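Local coordinates for Exo-1,5-alpha-L-arabinofuranobiosidase (Gibberella zeae, PDB 5M1Z), which probably hydrolyses alpha-1,5-linked L-arabinofuranose chains, releasing the disaccharide arabinobiose from chain ends, at residues V28-P33 and T321-S326; R85-L90 and V154-L159. All coordinates share one frame; numbering follows the deposited sequence.

In the fold
The chain forms a six-bladed beta-propeller of four-stranded antiparallel sheets. Both interactions lie near its middle, with centres 12 Å apart. Interaction 1 sets strand 28-35 against the loop leading into strand 326-329, so it joins that strand's sheet to the ring-closing sheet of strand 11-17 and the C-terminal strands. Interaction 2 pairs strands 87-92 and 154-162 of consecutive sheets, inside the chain loop closed by interaction 1. Y30, Q87, E156 and T324 all bend their strands or loop with a left-handed backbone. The two contacts meet where R32 NE probably donates to Q89 OE1, 2.8 Å away. Both touch the same bound sugar lactone and so build adjoining walls of one pocket.

Interaction 1: residues V28-P33 and T321-S326; sequences VLYARP and TAYTRS. With 6LW ((Z)-L-Arabinonhydroximo-1,4-lactone), chain B; EDO (1,2-ethanediol), chain L.
From L29 to P33 and from Y323 to S326 the backbones run in nearly the same direction, 5° apart, with Y30 beside T324 and R32 beside S326. This is the seam of a six-bladed beta-propeller, where the sheet of strand 28-35 meets, near the central axis, the sheet that closes the ring from strand 11-17 and the C-terminal strands. One bridging water accepts from A31 N at 2.9 Å and can donate to Y323 O.

R32 reaches across and meets T324 end-on with two nitrogens. R32 NH2 donates to T324 OG1 at 2.8 Å, almost exactly in the guanidinium plane. R32 NH1 donates to T324 O at 2.9 Å, in the carbonyl plane, and also to A31 O of its own strand. These bonds fix the rotation of the guanidinium group. Y30 CE1 covers one of its faces.

T324 is split between two tasks. With OG1 anti to the backbone N (chi1 -164°), the hydroxyl is turned to R32 and CG2 lies over one face of the Y30 ring. This CH-pi contact is 3.7 Å from T324 CG2 to the Y30 ring centroid.

Further along, L29 CD2 packs against Y323 CD2 at 3.8 Å. Y323 OH, in the sugar pocket, is 3.2 Å from O4 of the bound lactone. S326 OG lies 3.1 Å from A31 O and is hydrogen-bonded to M340 O.

Interaction 2: residues R85-L90 and V154-L159; sequences RYQPQL and VWEPFL. With 6LW ((Z)-L-Arabinonhydroximo-1,4-lactone), chain B; AHR (alpha-L-arabinofuranose), chain C.
Y86, Q87, W155 and E156 line the sugar-binding pocket, which holds a disaccharide-like ligand. C1 of the arabinofuranose is bonded to O5 of the hydroximolactone, so the two rings are 1,5-linked. The pocket fits an enzyme that acts on arabinan ends.

W155 covers the lactone with one ring face, and C5 of the lactone sits 3.5 Å above the W155 ring plane, toward the rim. W155 NE1 is held by Q173. Y86 stands at the edge of the W155 ring and offers its own face to the arabinofuranose, whose C5 lies 3.9 Å above the Y86 ring centre.

Q87 works with both ends of its amide. Its CG is anti to the carbonyl carbon and the chain bends at chi2, which carries the amide to the sugar. Q87 NE2 donates to arabinofuranose O5 at 3.0 Å. Q87 OE1 accepts from E156 N at 3.0 Å, with the donor 51° above the carbonyl plane, so the amide is held between sugar and strand. A water also donates to Q87 OE1 and to V154 O.

These strands, 87-90 and 154-159, are the innermost strands of two successive propeller sheets. They run 8° from parallel, with axes 6.4 Å apart. A water lies between Q87 O and P157 O.

E156 turns its carboxylate into the pocket. Lactone O2 donates to E156 OE1 at 2.6 Å, and S171 OG bonds to the same oxygen. Water bonded to E156 OE2 also touches the arabinofuranose.

Further along the two strands, the Q89 amide crosses the F158 ring at a slant, the two planes 56° apart. Q89 CD approaches F158 CD2 at 3.9 Å, while Q89 OE1 accepts from R32 NE.

Interaction 1: residues V28-P33 and T321-S326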
loop_
_atom_site.group_PDB
_atom_site.type_symbol
_atom_site.label_atom_id
_atom_site.label_comp_id
_atom_site.label_asym_id
_atom_site.label_seq_id
_atom_site.Cartn_x
_atom_site.Cartn_y
_atom_site.Cartn_z
ATOM N N VAL A 28 -3.954 -13.753 8.032
ATOM C CA VAL A 28 -3.726 -12.326 7.952
ATOM C C VAL A 28 -2.850 -12.063 6.759
ATOM O O VAL A 28 -2.139 -13.011 6.291
ATOM C CB VAL A 28 -3.108 -11.733 9.199
ATOM C CG1 VAL A 28 -4.054 -11.829 10.348
ATOM C CG2 VAL A 28 -1.762 -12.395 9.563
ATOM N N LEU A 29 -2.955 -10.826 6.242
ATOM C CA LEU A 29 -2.171 -10.363 5.089
ATOM C C LEU A 29 -2.293 -8.858 4.958
ATOM O O LEU A 29 -3.256 -8.272 5.449
ATOM C CB LEU A 29 -2.631 -11.068 3.791
ATOM C CG LEU A 29 -1.630 -11.107 2.631
ATOM C CD1 LEU A 29 -0.428 -11.971 2.977
ATOM C CD2 LEU A 29 -2.309 -11.582 1.342
ATOM N N TYR A 30 -1.281 -8.206 4.363
ATOM C CA TYR A 30 -1.475 -6.822 3.835
ATOM C C TYR A 30 -1.619 -5.818 4.932
ATOM O O TYR A 30 -2.659 -5.189 5.095
ATOM C CB TYR A 30 -2.695 -6.773 2.866
ATOM C CG TYR A 30 -2.670 -5.752 1.759
ATOM C CD1 TYR A 30 -2.864 -4.418 2.005
ATOM C CD2 TYR A 30 -2.526 -6.153 0.431
ATOM C CE1 TYR A 30 -2.896 -3.491 0.974
ATOM C CE2 TYR A 30 -2.516 -5.250 -0.593
ATOM C CZ TYR A 30 -2.707 -3.923 -0.340
ATOM O OH TYR A 30 -2.719 -3.041 -1.388
ATOM N N ALA A 31 -0.568 -5.667 5.711
ATOM C CA ALA A 31 -0.578 -4.757 6.804
ATOM C C ALA A 31 -0.333 -3.344 6.317
ATOM O O ALA A 31 0.419 -3.123 5.389
ATOM C CB ALA A 31 0.466 -5.120 7.831
ATOM N N ARG A 32 -0.966 -2.404 7.000
ATOM C CA ARG A 32 -0.889 -0.988 6.676
ATOM C C ARG A 32 -0.958 -0.136 7.952
ATOM O O ARG A 32 -1.843 -0.312 8.790
ATOM C CB ARG A 32 -1.987 -0.556 5.742
ATOM C CG ARG A 32 -1.892 -1.072 4.293
ATOM C CD ARG A 32 -0.802 -0.370 3.564
ATOM N NE ARG A 32 -0.714 -0.726 2.157
ATOM C CZ ARG A 32 0.026 -1.703 1.655
ATOM N NH1 ARG A 32 0.685 -2.527 2.463
ATOM N NH2 ARG A 32 0.088 -1.864 0.347
ATOM N N PRO A 33 -0.020 0.807 8.084
ATOM C CA PRO A 33 -0.003 1.647 9.254
ATOM C C PRO A 33 -0.314 3.073 8.856
ATOM O O PRO A 33 -0.261 3.428 7.693
ATOM C CB PRO A 33 1.450 1.576 9.652
ATOM C CG PRO A 33 2.158 1.654 8.335
ATOM C CD PRO A 33 1.269 0.908 7.358
ATOM N N THR A 321 10.708 -10.629 5.612
ATOM C CA THR A 321 10.032 -10.509 4.309
ATOM C C THR A 321 8.536 -10.748 4.471
ATOM O O THR A 321 8.128 -11.633 5.247
ATOM C CB THR A 321 10.644 -11.501 3.316
ATOM O OG1 THR A 321 12.040 -11.204 3.204
ATOM C CG2 THR A 321 9.992 -11.429 1.891
ATOM N N ALA A 322 7.725 -9.901 3.812
ATOM C CA ALA A 322 6.301 -10.048 3.765
ATOM C C ALA A 322 5.689 -9.475 2.476
ATOM O O ALA A 322 6.185 -8.494 1.896
ATOM C CB ALA A 322 5.671 -9.374 4.959
ATOM N N TYR A 323 4.573 -10.069 2.071
ATOM C CA TYR A 323 3.784 -9.564 0.939
ATOM C C TYR A 323 3.337 -8.149 1.269
ATOM O O TYR A 323 2.830 -7.886 2.377
ATOM C CB TYR A 323 2.625 -10.470 0.687
ATOM C CG TYR A 323 1.783 -10.073 -0.493
ATOM C CD1 TYR A 323 2.272 -10.181 -1.752
ATOM C CD2 TYR A 323 0.492 -9.568 -0.310
ATOM C CE1 TYR A 323 1.507 -9.792 -2.864
ATOM C CE2 TYR A 323 -0.293 -9.197 -1.390
ATOM C CZ TYR A 323 0.229 -9.340 -2.675
ATOM O OH TYR A 323 -0.510 -9.020 -3.744
ATOM N N THR A 324 3.629 -7.226 0.361
ATOM C CA THR A 324 3.313 -5.773 0.498
ATOM C C THR A 324 3.653 -5.200 1.883
ATOM O O THR A 324 2.931 -4.430 2.520
ATOM C CB THR A 324 1.878 -5.461 0.012
ATOM O OG1 THR A 324 1.714 -4.051 -0.193
ATOM C CG2 THR A 324 0.810 -5.942 0.960
ATOM N N ARG A 325 4.819 -5.583 2.343
ATOM C CA ARG A 325 5.362 -5.058 3.552
ATOM C C ARG A 325 5.400 -3.526 3.443
ATOM O O ARG A 325 5.773 -2.979 2.408
ATOM C CB ARG A 325 6.771 -5.636 3.749
ATOM C CG ARG A 325 7.286 -5.412 5.156
ATOM C CD ARG A 325 8.693 -5.979 5.398
ATOM N NE ARG A 325 9.674 -5.288 4.555
ATOM C CZ ARG A 325 10.995 -5.438 4.629
ATOM N NH1 ARG A 325 11.527 -6.235 5.537
ATOM N NH2 ARG A 325 11.775 -4.811 3.755
ATOM N N SER A 326 4.951 -2.838 4.461
ATOM C CA SER A 326 4.712 -1.427 4.349
ATOM C C SER A 326 5.664 -0.635 5.234
ATOM O O SER A 326 6.392 -1.187 6.087
ATOM C CB SER A 326 3.261 -1.109 4.736
ATOM O OG SER A 326 2.998 -1.587 6.052
HETATM C C3 6LW B . -3.231 -8.030 -8.418
HETATM C C2 6LW B . -1.805 -7.516 -8.556
HETATM C C1 6LW B . -1.163 -8.110 -7.316
HETATM O O3 6LW B . -3.683 -8.461 -9.698
HETATM O O4 6LW B . -2.119 -8.738 -6.446
HETATM O O1 6LW B . 0.774 -9.445 -7.038
HETATM C C4 6LW B . -3.111 -9.159 -7.381
HETATM N N1 6LW B . 0.146 -8.192 -7.053
HETATM O O2 6LW B . -1.817 -6.099 -8.687
HETATM C C5 6LW B . -4.316 -9.480 -6.524
HETATM O O5 6LW B . -3.961 -10.653 -5.755
HETATM C C1 EDO L . 15.177 -12.905 3.648
HETATM O O1 EDO L . 13.916 -13.600 3.669
HETATM C C2 EDO L . 15.152 -12.296 2.257
HETATM O O2 EDO L . 15.937 -11.102 2.116
HETATM O O HOH W 1 1.527 -9.318 4.291
HETATM O O HOH W 2 2.068 -6.233 4.651
#

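Interaction 2: residues R85-L90 and V154-L159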
loop_
_atom_site.group_PDB
_atom_site.type_symbol
_atom_site.label_atom_id
_atom_site.label_comp_id
_atom_site.label_asym_id
_atom_site.label_seq_id
_atom_site.Cartn_x
_atom_site.Cartn_y
_atom_site.Cartn_z
ATOM N N ARG A 85 -12.741 -6.993 2.513
ATOM C CA ARG A 85 -11.980 -8.224 2.377
ATOM C C ARG A 85 -10.496 -8.048 2.042
ATOM O O ARG A 85 -9.646 -8.696 2.696
ATOM C CB ARG A 85 -12.609 -9.114 1.339
ATOM C CG ARG A 85 -12.144 -10.588 1.387
ATOM C CD ARG A 85 -12.971 -11.487 0.470
ATOM N NE ARG A 85 -14.389 -11.438 0.840
ATOM C CZ ARG A 85 -14.981 -12.166 1.794
ATOM N NH1 ARG A 85 -14.299 -13.005 2.560
ATOM N NH2 ARG A 85 -16.279 -12.003 2.031
ATOM N N TYR A 86 -10.195 -7.270 1.005
ATOM C CA TYR A 86 -8.830 -7.160 0.510
ATOM C C TYR A 86 -8.335 -5.729 0.490
ATOM O O TYR A 86 -9.135 -4.765 0.366
ATOM C CB TYR A 86 -8.709 -7.685 -0.914
ATOM C CG TYR A 86 -8.801 -9.167 -1.154
ATOM C CD1 TYR A 86 -8.624 -10.104 -0.144
ATOM C CD2 TYR A 86 -8.973 -9.634 -2.465
ATOM C CE1 TYR A 86 -8.711 -11.464 -0.416
ATOM C CE2 TYR A 86 -9.027 -10.990 -2.749
ATOM C CZ TYR A 86 -8.914 -11.892 -1.718
ATOM O OH TYR A 86 -8.948 -13.193 -2.050
ATOM N N GLN A 87 -7.019 -5.613 0.652
ATOM C CA GLN A 87 -6.229 -4.442 0.319
ATOM C C GLN A 87 -6.653 -3.168 1.017
ATOM O O GLN A 87 -6.867 -2.142 0.341
ATOM C CB GLN A 87 -6.236 -4.293 -1.204
ATOM C CG GLN A 87 -5.635 -5.533 -1.840
ATOM C CD GLN A 87 -6.369 -6.071 -3.034
ATOM O OE1 GLN A 87 -7.217 -5.403 -3.630
ATOM N NE2 GLN A 87 -6.080 -7.333 -3.355
ATOM N N PRO A 88 -6.749 -3.213 2.369
ATOM C CA PRO A 88 -7.014 -1.980 3.059
ATOM C C PRO A 88 -5.899 -0.963 2.917
ATOM O O PRO A 88 -4.749 -1.360 2.701
ATOM C CB PRO A 88 -7.132 -2.411 4.522
ATOM C CG PRO A 88 -6.129 -3.555 4.629
ATOM C CD PRO A 88 -6.445 -4.295 3.321
ATOM N N GLN A 89 -6.224 0.327 3.088
ATOM C CA GLN A 89 -5.230 1.420 3.031
ATOM C C GLN A 89 -5.736 2.534 3.942
ATOM O O GLN A 89 -6.898 2.961 3.781
ATOM C CB GLN A 89 -5.113 1.922 1.600
ATOM C CG GLN A 89 -4.085 3.066 1.426
ATOM C CD GLN A 89 -2.676 2.554 1.720
ATOM O OE1 GLN A 89 -2.295 1.459 1.277
ATOM N NE2 GLN A 89 -1.943 3.269 2.596
ATOM N N LEU A 90 -4.943 2.959 4.923
ATOM C CA LEU A 90 -5.312 4.023 5.797
ATOM C C LEU A 90 -4.706 5.349 5.355
ATOM O O LEU A 90 -3.596 5.376 4.900
ATOM C CB LEU A 90 -4.895 3.742 7.275
ATOM C CG LEU A 90 -5.654 2.543 7.854
ATOM C CD1 LEU A 90 -4.937 2.065 9.110
ATOM C CD2 LEU A 90 -7.095 2.941 8.158
ATOM N N VAL A 154 -10.825 -4.989 -9.877
ATOM C CA VAL A 154 -10.056 -3.821 -9.472
ATOM C C VAL A 154 -9.436 -4.145 -8.117
ATOM O O VAL A 154 -10.014 -4.970 -7.346
ATOM C CB VAL A 154 -10.912 -2.548 -9.468
ATOM C CG1 VAL A 154 -11.464 -2.289 -10.853
ATOM C CG2 VAL A 154 -12.052 -2.651 -8.485
ATOM N N TRP A 155 -8.268 -3.565 -7.848
ATOM C CA TRP A 155 -7.538 -3.860 -6.639
ATOM C C TRP A 155 -6.692 -2.747 -6.138
ATOM O O TRP A 155 -6.300 -1.867 -6.884
ATOM C CB TRP A 155 -6.523 -4.950 -6.856
ATOM C CG TRP A 155 -6.724 -6.047 -7.855
ATOM C CD1 TRP A 155 -6.373 -6.026 -9.206
ATOM C CD2 TRP A 155 -7.120 -7.382 -7.582
ATOM N NE1 TRP A 155 -6.606 -7.240 -9.762
ATOM C CE2 TRP A 155 -7.055 -8.093 -8.798
ATOM C CE3 TRP A 155 -7.632 -8.025 -6.461
ATOM C CZ2 TRP A 155 -7.402 -9.449 -8.895
ATOM C CZ3 TRP A 155 -7.992 -9.374 -6.563
ATOM C CH2 TRP A 155 -7.872 -10.065 -7.765
ATOM N N GLU A 156 -6.327 -2.832 -4.871
ATOM C CA GLU A 156 -5.123 -2.138 -4.332
ATOM C C GLU A 156 -5.185 -0.627 -4.367
ATOM O O GLU A 156 -4.324 0.024 -4.942
ATOM C CB GLU A 156 -3.843 -2.668 -5.019
ATOM C CG GLU A 156 -3.635 -4.160 -4.735
ATOM C CD GLU A 156 -3.095 -4.984 -5.900
ATOM O OE1 GLU A 156 -2.847 -4.463 -7.022
ATOM O OE2 GLU A 156 -2.911 -6.205 -5.648
ATOM N N PRO A 157 -6.167 -0.051 -3.660
ATOM C CA PRO A 157 -6.227 1.417 -3.589
ATOM C C PRO A 157 -5.071 2.062 -2.826
ATOM O O PRO A 157 -4.580 1.512 -1.785
ATOM C CB PRO A 157 -7.573 1.685 -2.883
ATOM C CG PRO A 157 -7.775 0.448 -2.072
ATOM C CD PRO A 157 -7.245 -0.692 -2.910
ATOM N N PHE A 158 -4.623 3.203 -3.348
ATOM C CA PHE A 158 -3.696 4.058 -2.636
ATOM C C PHE A 158 -4.144 5.517 -2.781
ATOM O O PHE A 158 -4.470 5.945 -3.866
ATOM C CB PHE A 158 -2.270 3.822 -3.125
ATOM C CG PHE A 158 -1.245 4.583 -2.363
ATOM C CD1 PHE A 158 -0.886 5.872 -2.769
ATOM C CD2 PHE A 158 -0.591 4.020 -1.286
ATOM C CE1 PHE A 158 0.039 6.602 -2.073
ATOM C CE2 PHE A 158 0.362 4.771 -0.572
ATOM C CZ PHE A 158 0.664 6.066 -0.961
ATOM N N LEU A 159 -4.186 6.239 -1.656
ATOM C CA LEU A 159 -4.757 7.583 -1.545
ATOM C C LEU A 159 -3.654 8.602 -1.332
ATOM O O LEU A 159 -2.716 8.383 -0.537
ATOM C CB LEU A 159 -5.689 7.673 -0.348
ATOM C CG LEU A 159 -7.013 6.954 -0.481
ATOM C CD1 LEU A 159 -7.748 6.842 0.856
ATOM C CD2 LEU A 159 -7.862 7.711 -1.491
HETATM C C3 6LW B . -3.231 -8.030 -8.418
HETATM C C2 6LW B . -1.805 -7.516 -8.556
HETATM C C1 6LW B . -1.163 -8.110 -7.316
HETATM O O3 6LW B . -3.683 -8.461 -9.698
HETATM O O4 6LW B . -2.119 -8.738 -6.446
HETATM O O1 6LW B . 0.774 -9.445 -7.038
HETATM C C4 6LW B . -3.111 -9.159 -7.381
HETATM N N1 6LW B . 0.146 -8.192 -7.053
HETATM O O2 6LW B . -1.817 -6.099 -8.687
HETATM C C5 6LW B . -4.316 -9.480 -6.524
HETATM O O5 6LW B . -3.961 -10.653 -5.755
HETATM O O5 AHR C . -4.716 -9.021 -1.237
HETATM C C5 AHR C . -4.930 -10.440 -1.360
HETATM C C4 AHR C . -4.384 -10.989 -2.681
HETATM O O4 AHR C . -4.869 -10.201 -3.765
HETATM C C3 AHR C . -4.867 -12.425 -3.010
HETATM O O3 AHR C . -4.132 -13.437 -2.289
HETATM C C2 AHR C . -4.782 -12.476 -4.541
HETATM O O2 AHR C . -5.725 -13.345 -5.182
HETATM C C1 AHR C . -5.088 -11.027 -4.931
HETATM O O HOH W 3 -4.535 -1.095 -0.911
HETATM O O HOH W 4 -2.775 -7.755 -3.243
HETATM O O HOH W 5 -9.831 -6.028 -4.709
HETATM O O HOH W 6 -1.467 0.264 -1.035
#